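PDB 3EGE: putative methyltransferase from antibiotic biosynthesis pathway, which probably catalyses S-adenosylmethionine-dependent methyl transfer, as a Rossmann-like methyltransferase thought to belong to an antibiotic biosynthesis pathway. Local coordinates for residues Y199-A202 with E203-A206; E160-N163 with L164-N168; T227-N231 with N232-I236. All coordinates share one frame; numbering follows the deposited sequence.

Interaction 1 of 3, residues Y199-A202 with E203-A206; sequences YLKA and EVRA
Arg205 reaches back from the first turn of helix 202-206 to the chain that leads into it, and Ala202 lies under its guanidinium group; the arrangement is a helix N-terminus with Lys201 at the N-cap position. Two carbonyls of the preceding 3-10 turn receive the arginine at the edge of its flat group. NE donates to Tyr199 O at 2.8 Å, a bent bond (N-H...O 135°), whereas NH2 gives Leu200 O a straighter bond of 3.2 Å (167°) that comes from above the carbonyl plane. A bend at chi3 (-76°) folds the chain back to this edge-on position, and two bonds from different nitrogens fix the rotation of the group. One guanidinium face rests over Ala202 CA, 3.4 Å from the plane and offset toward the rim of the group. The backbone adds the first helical bonds, Arg205 N to Lys201 O and Ala206 N to Ala202 O. Tyr199 is buried, its hydroxyl hydrogen-bonded to Ala189 O, while Leu200 packs on helix 216-231 and Arg205 touches Leu223 of the same helix. Val204 CG2 also sits against Lys201 CB at 3.8 Å.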
ATOM      1  N   TYR A 199     -12.937  13.055   1.652  1.00 68.53           N
ATOM      2  CA  TYR A 199     -12.875  12.583   3.045  1.00 67.83           C
ATOM      3  C   TYR A 199     -14.191  12.710   3.801  1.00 69.22           C
ATOM      4  O   TYR A 199     -14.385  12.008   4.782  1.00 70.33           O
ATOM      5  CB  TYR A 199     -11.734  13.261   3.814  1.00 66.62           C
ATOM      6  CG  TYR A 199     -10.399  12.843   3.262  1.00 62.97           C
ATOM      7  CD1 TYR A 199      -9.874  11.583   3.547  1.00 60.59           C
ATOM      8  CD2 TYR A 199      -9.687  13.678   2.391  1.00 64.84           C
ATOM      9  CE1 TYR A 199      -8.652  11.164   2.995  1.00 67.62           C
ATOM     10  CE2 TYR A 199      -8.463  13.284   1.856  1.00 64.80           C
ATOM     11  CZ  TYR A 199      -7.951  12.033   2.157  1.00 62.54           C
ATOM     12  OH  TYR A 199      -6.757  11.680   1.646  1.00 65.55           O
ATOM     13  N   LEU A 200     -15.078  13.597   3.351  1.00 70.50           N
ATOM     14  CA  LEU A 200     -16.407  13.738   3.931  1.00 71.09           C
ATOM     15  C   LEU A 200     -17.311  12.551   3.576  1.00 72.09           C
ATOM     16  O   LEU A 200     -18.311  12.360   4.239  1.00 71.89           O
ATOM     17  CB  LEU A 200     -17.089  15.036   3.475  1.00 69.87           C
ATOM     18  CG  LEU A 200     -16.353  16.357   3.727  1.00 70.55           C
ATOM     19  CD1 LEU A 200     -17.235  17.491   3.300  1.00 64.15           C
ATOM     20  CD2 LEU A 200     -15.957  16.540   5.185  1.00 67.27           C
ATOM     21  N   LYS A 201     -16.976  11.762   2.547  1.00 73.30           N
ATOM     22  CA  LYS A 201     -17.817  10.632   2.125  1.00 72.93           C
ATOM     23  C   LYS A 201     -17.520   9.389   2.965  1.00 71.90           C
ATOM     24  O   LYS A 201     -16.385   8.902   2.981  1.00 70.85           O
ATOM     25  CB  LYS A 201     -17.610  10.315   0.644  1.00 73.65           C
ATOM     26  CG  LYS A 201     -17.919  11.475  -0.306  1.00 75.78           C
ATOM     27  CD  LYS A 201     -17.760  11.012  -1.785  1.00 76.97           C
ATOM     28  CE  LYS A 201     -18.297  12.061  -2.805  1.00 82.44           C
ATOM     29  NZ  LYS A 201     -18.325  11.581  -4.260  1.00 80.62           N
ATOM     30  N   ALA A 202     -18.550   8.910   3.673  1.00 71.92           N
ATOM     31  CA  ALA A 202     -18.512   7.681   4.485  1.00 71.92           C
ATOM     32  C   ALA A 202     -17.864   6.490   3.776  1.00 71.97           C
ATOM     33  O   ALA A 202     -17.098   5.759   4.388  1.00 73.05           O
ATOM     34  CB  ALA A 202     -19.939   7.307   4.943  1.00 71.13           C
ATOM     35  N   GLU A 203     -18.150   6.323   2.487  1.00 72.54           N
ATOM     36  CA  GLU A 203     -17.567   5.228   1.692  1.00 73.70           C
ATOM     37  C   GLU A 203     -16.080   5.370   1.457  1.00 72.48           C
ATOM     38  O   GLU A 203     -15.389   4.352   1.351  1.00 72.46           O
ATOM     39  CB  GLU A 203     -18.288   4.966   0.344  1.00 75.83           C
ATOM     40  CG  GLU A 203     -18.375   6.107  -0.691  1.00 82.10           C
ATOM     41  CD  GLU A 203     -19.546   7.082  -0.459  1.00 91.39           C
ATOM     42  OE1 GLU A 203     -19.898   7.411   0.721  1.00 89.42           O
ATOM     43  OE2 GLU A 203     -20.104   7.536  -1.487  1.00100.65           O
ATOM     44  N   VAL A 204     -15.592   6.608   1.356  1.00 71.24           N
ATOM     45  CA  VAL A 204     -14.154   6.841   1.181  1.00 71.34           C
ATOM     46  C   VAL A 204     -13.464   6.458   2.491  1.00 70.65           C
ATOM     47  O   VAL A 204     -12.469   5.724   2.483  1.00 68.71           O
ATOM     48  CB  VAL A 204     -13.838   8.289   0.719  1.00 72.38           C
ATOM     49  CG1 VAL A 204     -12.320   8.552   0.676  1.00 67.84           C
ATOM     50  CG2 VAL A 204     -14.485   8.551  -0.668  1.00 68.75           C
ATOM     51  N   ARG A 205     -14.028   6.920   3.610  1.00 71.80           N
ATOM     52  CA  ARG A 205     -13.508   6.550   4.945  1.00 71.38           C
ATOM     53  C   ARG A 205     -13.586   5.044   5.242  1.00 71.42           C
ATOM     54  O   ARG A 205     -12.692   4.508   5.895  1.00 72.67           O
ATOM     55  CB  ARG A 205     -14.169   7.390   6.027  1.00 72.09           C
ATOM     56  CG  ARG A 205     -13.646   8.802   5.966  1.00 72.83           C
ATOM     57  CD  ARG A 205     -14.280   9.775   6.954  1.00 68.95           C
ATOM     58  NE  ARG A 205     -15.626  10.186   6.544  1.00 68.32           N
ATOM     59  CZ  ARG A 205     -16.778   9.807   7.099  1.00 63.49           C
ATOM     60  NH1 ARG A 205     -16.837   8.904   8.062  1.00 67.36           N
ATOM     61  NH2 ARG A 205     -17.904  10.292   6.610  1.00 61.30           N
ATOM     62  N   ALA A 206     -14.628   4.390   4.726  1.00 70.98           N
ATOM     63  CA  ALA A 206     -14.824   2.926   4.809  1.00 70.57           C
ATOM     64  C   ALA A 206     -13.673   2.124   4.180  1.00 70.74           C
ATOM     65  O   ALA A 206     -13.331   1.042   4.679  1.00 72.69           O
ATOM     66  CB  ALA A 206     -16.139   2.537   4.150  1.00 68.58           C
TER

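Interaction 2 of 3, residues E160-N163 with L164-N168; sequences EQIN and LLQEN
Asn163 and Glu167 meet one turn apart on the exposed side of helix 158-169. Asn163 CG stands anti to its own backbone nitrogen (chi1 -177°), which carries the amide along the helix towards the carboxylate of Glu167. The amide and carboxylate planes are turned 62° against each other, and the glutamate CG also lies against the backbone, 3.3 Å from Asn163 O.

The remaining side-chain contacts are van der Waals approaches of carbon to polar atoms. Ile162 and Gln166 run side by side in the same direction, the CG2 branch of the isoleucine lying 4.0 Å from Gln166 NE2. Leu164 lays CB and CG against Glu160 O, CG at 3.5 Å, and Leu165 CB similarly approaches Gln161 O.

The backbone bonds are those of a regular alpha-helix: Leu164 N, Leu165 N, Gln166 N and Glu167 N donate to the carbonyls of Glu160, Gln161, Ile162 and Asn163. This helix packs on the central sheet of the Rossmann-like fold, with Ile162 and Leu165 against strands 172-181 and 252-258, and Leu164 and Leu165 against Phe114 of helix 110-120.

Side-chain hydrogen bonds act both within the helix and outward. Within it, Asn168 ND2 returns to Leu164 O in a short, straight bond (2.7 Å, 170°), lying in the carbonyl plane. Outward, Asn168 ND2 also donates to Glu111 OE2, while Asn168 OD1 accepts from Gln115. Buried Gln161 has both ends of its amide satisfied, OE1 by Thr130 OG1 and NE2 by Leu156 O and Phe131 O. Gln166 OE1 accepts from Val173 N, the backbone of strand 172-181.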
ATOM      1  N   GLU A 160      15.554   1.256   8.419  1.00 69.99           N
ATOM      2  CA  GLU A 160      15.384  -0.005   9.163  1.00 72.86           C
ATOM      3  C   GLU A 160      14.746  -1.079   8.268  1.00 71.30           C
ATOM      4  O   GLU A 160      15.212  -2.223   8.249  1.00 70.72           O
ATOM      5  CB  GLU A 160      14.585   0.191  10.464  1.00 73.07           C
ATOM      6  CG  GLU A 160      15.373   1.050  11.490  1.00 79.58           C
ATOM      7  CD  GLU A 160      14.701   1.214  12.876  1.00 78.46           C
ATOM      8  OE1 GLU A 160      13.914   0.330  13.293  1.00 92.14           O
ATOM      9  OE2 GLU A 160      15.001   2.228  13.566  1.00 89.89           O
ATOM     10  N   GLN A 161      13.741  -0.677   7.487  1.00 70.60           N
ATOM     11  CA  GLN A 161      13.048  -1.579   6.557  1.00 70.76           C
ATOM     12  C   GLN A 161      14.017  -2.117   5.513  1.00 70.25           C
ATOM     13  O   GLN A 161      14.079  -3.347   5.298  1.00 69.83           O
ATOM     14  CB  GLN A 161      11.876  -0.891   5.847  1.00 71.24           C
ATOM     15  CG  GLN A 161      10.747  -0.415   6.751  1.00 71.26           C
ATOM     16  CD  GLN A 161       9.658   0.297   5.966  1.00 70.74           C
ATOM     17  OE1 GLN A 161       9.130  -0.241   4.988  1.00 70.01           O
ATOM     18  NE2 GLN A 161       9.299   1.500   6.405  1.00 64.37           N
ATOM     19  N   ILE A 162      14.769  -1.194   4.897  1.00 68.03           N
ATOM     20  CA  ILE A 162      15.783  -1.532   3.894  1.00 67.88           C
ATOM     21  C   ILE A 162      16.805  -2.510   4.488  1.00 69.91           C
ATOM     22  O   ILE A 162      17.100  -3.536   3.889  1.00 68.02           O
ATOM     23  CB  ILE A 162      16.519  -0.276   3.348  1.00 67.44           C
ATOM     24  CG1 ILE A 162      15.567   0.559   2.476  1.00 68.73           C
ATOM     25  CG2 ILE A 162      17.772  -0.679   2.496  1.00 64.54           C
ATOM     26  CD1 ILE A 162      16.085   1.985   2.154  1.00 65.16           C
ATOM     27  N   ASN A 163      17.331  -2.163   5.663  1.00 71.61           N
ATOM     28  CA  ASN A 163      18.294  -3.005   6.377  1.00 71.51           C
ATOM     29  C   ASN A 163      17.756  -4.436   6.685  1.00 70.68           C
ATOM     30  O   ASN A 163      18.464  -5.395   6.450  1.00 68.50           O
ATOM     31  CB  ASN A 163      18.759  -2.278   7.652  1.00 71.61           C
ATOM     32  CG  ASN A 163      19.822  -3.045   8.431  1.00 78.84           C
ATOM     33  OD1 ASN A 163      20.627  -3.806   7.868  1.00 86.99           O
ATOM     34  ND2 ASN A 163      19.844  -2.830   9.742  1.00 85.71           N
ATOM     35  N   LEU A 164      16.516  -4.561   7.192  1.00 71.15           N
ATOM     36  CA  LEU A 164      15.942  -5.881   7.527  1.00 71.13           C
ATOM     37  C   LEU A 164      15.768  -6.748   6.286  1.00 70.77           C
ATOM     38  O   LEU A 164      15.995  -7.953   6.336  1.00 71.28           O
ATOM     39  CB  LEU A 164      14.603  -5.780   8.278  1.00 72.06           C
ATOM     40  CG  LEU A 164      14.571  -5.299   9.736  1.00 73.85           C
ATOM     41  CD1 LEU A 164      13.128  -5.259  10.202  1.00 75.89           C
ATOM     42  CD2 LEU A 164      15.382  -6.178  10.673  1.00 76.39           C
ATOM     43  N   LEU A 165      15.375  -6.127   5.179  1.00 70.15           N
ATOM     44  CA  LEU A 165      15.205  -6.832   3.923  1.00 69.63           C
ATOM     45  C   LEU A 165      16.565  -7.280   3.424  1.00 70.23           C
ATOM     46  O   LEU A 165      16.766  -8.464   3.143  1.00 68.91           O
ATOM     47  CB  LEU A 165      14.504  -5.942   2.877  1.00 69.50           C
ATOM     48  CG  LEU A 165      14.070  -6.616   1.553  1.00 70.32           C
ATOM     49  CD1 LEU A 165      13.176  -7.829   1.817  1.00 63.32           C
ATOM     50  CD2 LEU A 165      13.367  -5.586   0.627  1.00 68.43           C
ATOM     51  N   GLN A 166      17.494  -6.329   3.372  1.00 70.91           N
ATOM     52  CA  GLN A 166      18.853  -6.550   2.894  1.00 74.19           C
ATOM     53  C   GLN A 166      19.597  -7.649   3.676  1.00 73.03           C
ATOM     54  O   GLN A 166      20.223  -8.492   3.062  1.00 70.95           O
ATOM     55  CB  GLN A 166      19.615  -5.222   2.862  1.00 73.26           C
ATOM     56  CG  GLN A 166      20.858  -5.229   2.025  1.00 74.22           C
ATOM     57  CD  GLN A 166      21.226  -3.810   1.573  1.00 79.10           C
ATOM     58  OE1 GLN A 166      21.563  -3.611   0.397  1.00 92.43           O
ATOM     59  NE2 GLN A 166      21.140  -2.807   2.500  1.00 78.75           N
ATOM     60  N   GLU A 167      19.466  -7.652   5.003  1.00 74.35           N
ATOM     61  CA  GLU A 167      20.029  -8.703   5.873  1.00 77.32           C
ATOM     62  C   GLU A 167      19.481 -10.115   5.621  1.00 78.02           C
ATOM     63  O   GLU A 167      20.211 -11.082   5.783  1.00 77.44           O
ATOM     64  CB  GLU A 167      19.756  -8.397   7.351  1.00 76.91           C
ATOM     65  CG  GLU A 167      20.630  -7.344   7.957  1.00 80.26           C
ATOM     66  CD  GLU A 167      20.157  -6.886   9.340  1.00 80.40           C
ATOM     67  OE1 GLU A 167      18.996  -7.161   9.743  1.00 89.02           O
ATOM     68  OE2 GLU A 167      20.961  -6.212  10.023  1.00 91.35           O
ATOM     69  N   ASN A 168      18.192 -10.220   5.287  1.00 80.65           N
ATOM     70  CA  ASN A 168      17.503 -11.515   5.066  1.00 82.31           C
ATOM     71  C   ASN A 168      17.332 -11.942   3.600  1.00 84.13           C
ATOM     72  O   ASN A 168      16.691 -12.950   3.324  1.00 85.81           O
ATOM     73  CB  ASN A 168      16.182 -11.482   5.820  1.00 81.48           C
ATOM     74  CG  ASN A 168      16.388 -11.373   7.321  1.00 82.13           C
ATOM     75  OD1 ASN A 168      16.642 -12.373   7.983  1.00 88.79           O
ATOM     76  ND2 ASN A 168      16.288 -10.165   7.862  1.00 77.01           N
TER

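Interaction 3 of 3, residues T227-N231 with N232-I236; sequences TADLN and NGEWI
Asp229 O receives Trp235 N at 3.0 Å where a short turn joins two consecutive helices, 216-231 and 234-239. The bond is almost straight at the hydrogen, although the donor stands well above the carbonyl plane. The same oxygen accepts from a water at 2.8 Å, and that water in turn takes the N-H of Ile236, so one carbonyl of the outgoing helix serves two early amides of the next, one directly and one through water.

Beside this polar link, Leu230 and Trp235 lie alongside each other. Leu230 CD2 comes over one face of the indole in a CH-pi contact, 4.3 Å from the centroid of the five-membered ring and 27° off its normal. Trp235 CG stands anti to the backbone nitrogen (chi1 -171°), a torsion that sets the ring beside the leucine. The carboxylates of Asp229 and Glu234 stay apart: their planes are 77° from each other, and Asp229 OD1 meets only carbon of the glutamate, with CB the nearest at 3.5 Å.

Both carboxylates have partners outside the turn, which probably eases their mutual repulsion: Asp229 OD2 forms a salt bridge with Lys238 NZ and a hydrogen bond with Tyr144 OH, and Glu234 OE2 forms a salt bridge with Arg237 NE. Trp235 is further enclosed by Trp140, edge-to-face, and by Tyr239, Pro196 and Ile242.

The bend itself is shaped by Asn232, the first residue to leave helical geometry, and by Gly233 at the N-cap position, whose phi is positive. Asn232 N keeps a weak bond to Ala228 O. Its side chain forms an Asx turn, OD1 accepting from Glu234 N at 3.0 Å.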
ATOM      1  N   THR A 227     -15.571  20.281   7.121  1.00 69.01           N
ATOM      2  CA  THR A 227     -16.802  20.795   6.492  1.00 69.38           C
ATOM      3  C   THR A 227     -16.934  22.315   6.646  1.00 69.90           C
ATOM      4  O   THR A 227     -17.236  23.006   5.681  1.00 72.31           O
ATOM      5  CB  THR A 227     -18.054  20.078   7.071  1.00 70.87           C
ATOM      6  OG1 THR A 227     -17.913  18.660   6.896  1.00 71.02           O
ATOM      7  CG2 THR A 227     -19.351  20.544   6.406  1.00 68.07           C
ATOM      8  N   ALA A 228     -16.684  22.827   7.845  1.00 69.35           N
ATOM      9  CA  ALA A 228     -16.722  24.273   8.106  1.00 68.92           C
ATOM     10  C   ALA A 228     -15.651  24.996   7.275  1.00 69.84           C
ATOM     11  O   ALA A 228     -15.962  25.952   6.574  1.00 70.75           O
ATOM     12  CB  ALA A 228     -16.532  24.572   9.592  1.00 66.85           C
ATOM     13  N   ASP A 229     -14.408  24.515   7.347  1.00 69.76           N
ATOM     14  CA  ASP A 229     -13.287  25.116   6.607  1.00 69.02           C
ATOM     15  C   ASP A 229     -13.484  25.136   5.095  1.00 68.34           C
ATOM     16  O   ASP A 229     -13.094  26.103   4.446  1.00 67.38           O
ATOM     17  CB  ASP A 229     -11.931  24.467   6.960  1.00 68.54           C
ATOM     18  CG  ASP A 229     -11.389  24.891   8.323  1.00 66.44           C
ATOM     19  OD1 ASP A 229     -11.997  25.715   9.029  1.00 61.68           O
ATOM     20  OD2 ASP A 229     -10.316  24.378   8.700  1.00 66.78           O
ATOM     21  N   LEU A 230     -14.060  24.062   4.555  1.00 69.35           N
ATOM     22  CA  LEU A 230     -14.383  23.979   3.117  1.00 70.08           C
ATOM     23  C   LEU A 230     -15.506  24.942   2.710  1.00 70.85           C
ATOM     24  O   LEU A 230     -15.483  25.450   1.599  1.00 71.79           O
ATOM     25  CB  LEU A 230     -14.726  22.542   2.684  1.00 68.91           C
ATOM     26  CG  LEU A 230     -13.541  21.563   2.612  1.00 72.68           C
ATOM     27  CD1 LEU A 230     -14.010  20.108   2.556  1.00 68.31           C
ATOM     28  CD2 LEU A 230     -12.588  21.905   1.424  1.00 65.05           C
ATOM     29  N   ASN A 231     -16.457  25.205   3.615  1.00 71.96           N
ATOM     30  CA  ASN A 231     -17.612  26.085   3.347  1.00 71.84           C
ATOM     31  C   ASN A 231     -17.419  27.578   3.593  1.00 72.10           C
ATOM     32  O   ASN A 231     -18.218  28.362   3.092  1.00 72.76           O
ATOM     33  CB  ASN A 231     -18.840  25.608   4.150  1.00 72.98           C
ATOM     34  CG  ASN A 231     -19.386  24.262   3.671  1.00 74.66           C
ATOM     35  OD1 ASN A 231     -19.143  23.827   2.548  1.00 77.56           O
ATOM     36  ND2 ASN A 231     -20.156  23.611   4.532  1.00 83.23           N
ATOM     37  N   ASN A 232     -16.391  27.975   4.343  1.00 71.58           N
ATOM     38  CA  ASN A 232     -16.148  29.392   4.653  1.00 71.32           C
ATOM     39  C   ASN A 232     -14.815  29.908   4.107  1.00 71.91           C
ATOM     40  O   ASN A 232     -14.272  30.912   4.625  1.00 71.25           O
ATOM     41  CB  ASN A 232     -16.256  29.617   6.185  1.00 70.95           C
ATOM     42  CG  ASN A 232     -15.123  28.958   6.983  1.00 69.95           C
ATOM     43  OD1 ASN A 232     -14.172  28.423   6.416  1.00 67.95           O
ATOM     44  ND2 ASN A 232     -15.226  29.012   8.310  1.00 68.20           N
ATOM     45  N   GLY A 233     -14.265  29.208   3.100  1.00 72.25           N
ATOM     46  CA  GLY A 233     -12.972  29.562   2.505  1.00 71.48           C
ATOM     47  C   GLY A 233     -11.712  29.362   3.351  1.00 71.12           C
ATOM     48  O   GLY A 233     -10.628  29.661   2.857  1.00 71.39           O
ATOM     49  N   GLU A 234     -11.823  28.848   4.585  1.00 70.53           N
ATOM     50  CA  GLU A 234     -10.644  28.668   5.462  1.00 71.36           C
ATOM     51  C   GLU A 234      -9.635  27.644   4.967  1.00 70.90           C
ATOM     52  O   GLU A 234      -8.410  27.880   5.079  1.00 71.51           O
ATOM     53  CB  GLU A 234     -11.025  28.382   6.930  1.00 72.07           C
ATOM     54  CG  GLU A 234     -11.486  29.624   7.669  1.00 71.53           C
ATOM     55  CD  GLU A 234     -10.332  30.603   7.843  1.00 73.74           C
ATOM     56  OE1 GLU A 234      -9.397  30.289   8.617  1.00 72.95           O
ATOM     57  OE2 GLU A 234     -10.336  31.657   7.167  1.00 73.77           O
ATOM     58  N   TRP A 235     -10.137  26.544   4.404  1.00 69.12           N
ATOM     59  CA  TRP A 235      -9.266  25.507   3.833  1.00 68.09           C
ATOM     60  C   TRP A 235      -8.401  26.079   2.692  1.00 67.28           C
ATOM     61  O   TRP A 235      -7.195  25.835   2.639  1.00 65.83           O
ATOM     62  CB  TRP A 235     -10.079  24.292   3.339  1.00 65.98           C
ATOM     63  CG  TRP A 235      -9.202  23.119   2.946  1.00 63.01           C
ATOM     64  CD1 TRP A 235      -8.866  22.073   3.731  1.00 60.90           C
ATOM     65  CD2 TRP A 235      -8.532  22.904   1.685  1.00 61.91           C
ATOM     66  NE1 TRP A 235      -8.063  21.206   3.050  1.00 60.13           N
ATOM     67  CE2 TRP A 235      -7.821  21.691   1.799  1.00 59.17           C
ATOM     68  CE3 TRP A 235      -8.475  23.610   0.473  1.00 61.77           C
ATOM     69  CZ2 TRP A 235      -7.053  21.160   0.751  1.00 59.28           C
ATOM     70  CZ3 TRP A 235      -7.701  23.076  -0.580  1.00 62.92           C
ATOM     71  CH2 TRP A 235      -7.007  21.861  -0.426  1.00 60.46           C
ATOM     72  N   ILE A 236      -9.042  26.829   1.795  1.00 68.53           N
ATOM     73  CA  ILE A 236      -8.378  27.473   0.654  1.00 69.93           C
ATOM     74  C   ILE A 236      -7.326  28.484   1.138  1.00 69.75           C
ATOM     75  O   ILE A 236      -6.196  28.482   0.637  1.00 70.09           O
ATOM     76  CB  ILE A 236      -9.406  28.155  -0.308  1.00 71.01           C
ATOM     77  CG1 ILE A 236     -10.265  27.084  -1.000  1.00 73.41           C
ATOM     78  CG2 ILE A 236      -8.696  29.010  -1.382  1.00 67.47           C
ATOM     79  CD1 ILE A 236     -11.525  27.638  -1.652  1.00 72.18           C
TER
HETATM   80  O   HOH W   1     -12.013  26.615   1.906  1.00 62.91           O

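Overall arrangement
Along the chain the order is interaction 2, interaction 1, interaction 3, but in space interaction 2 stands apart. It lies on helix 158-169, packed on the mixed sheet, on the opposite side of the chain's centre from the other two; its centre is about 35 Å from that of interaction 1 and about 43 Å from that of interaction 3. Interactions 1 and 3, with centres about 18 Å apart, touch through helix 216-231: Leu200 CD2 lies 3.4 Å from Thr227 OG1, and Leu200 CD1 meets Leu230 CD1. Residues 199-206 and 227-236 therefore belong to one helical region, whereas residues 160-168 belong to the layer against the sheet.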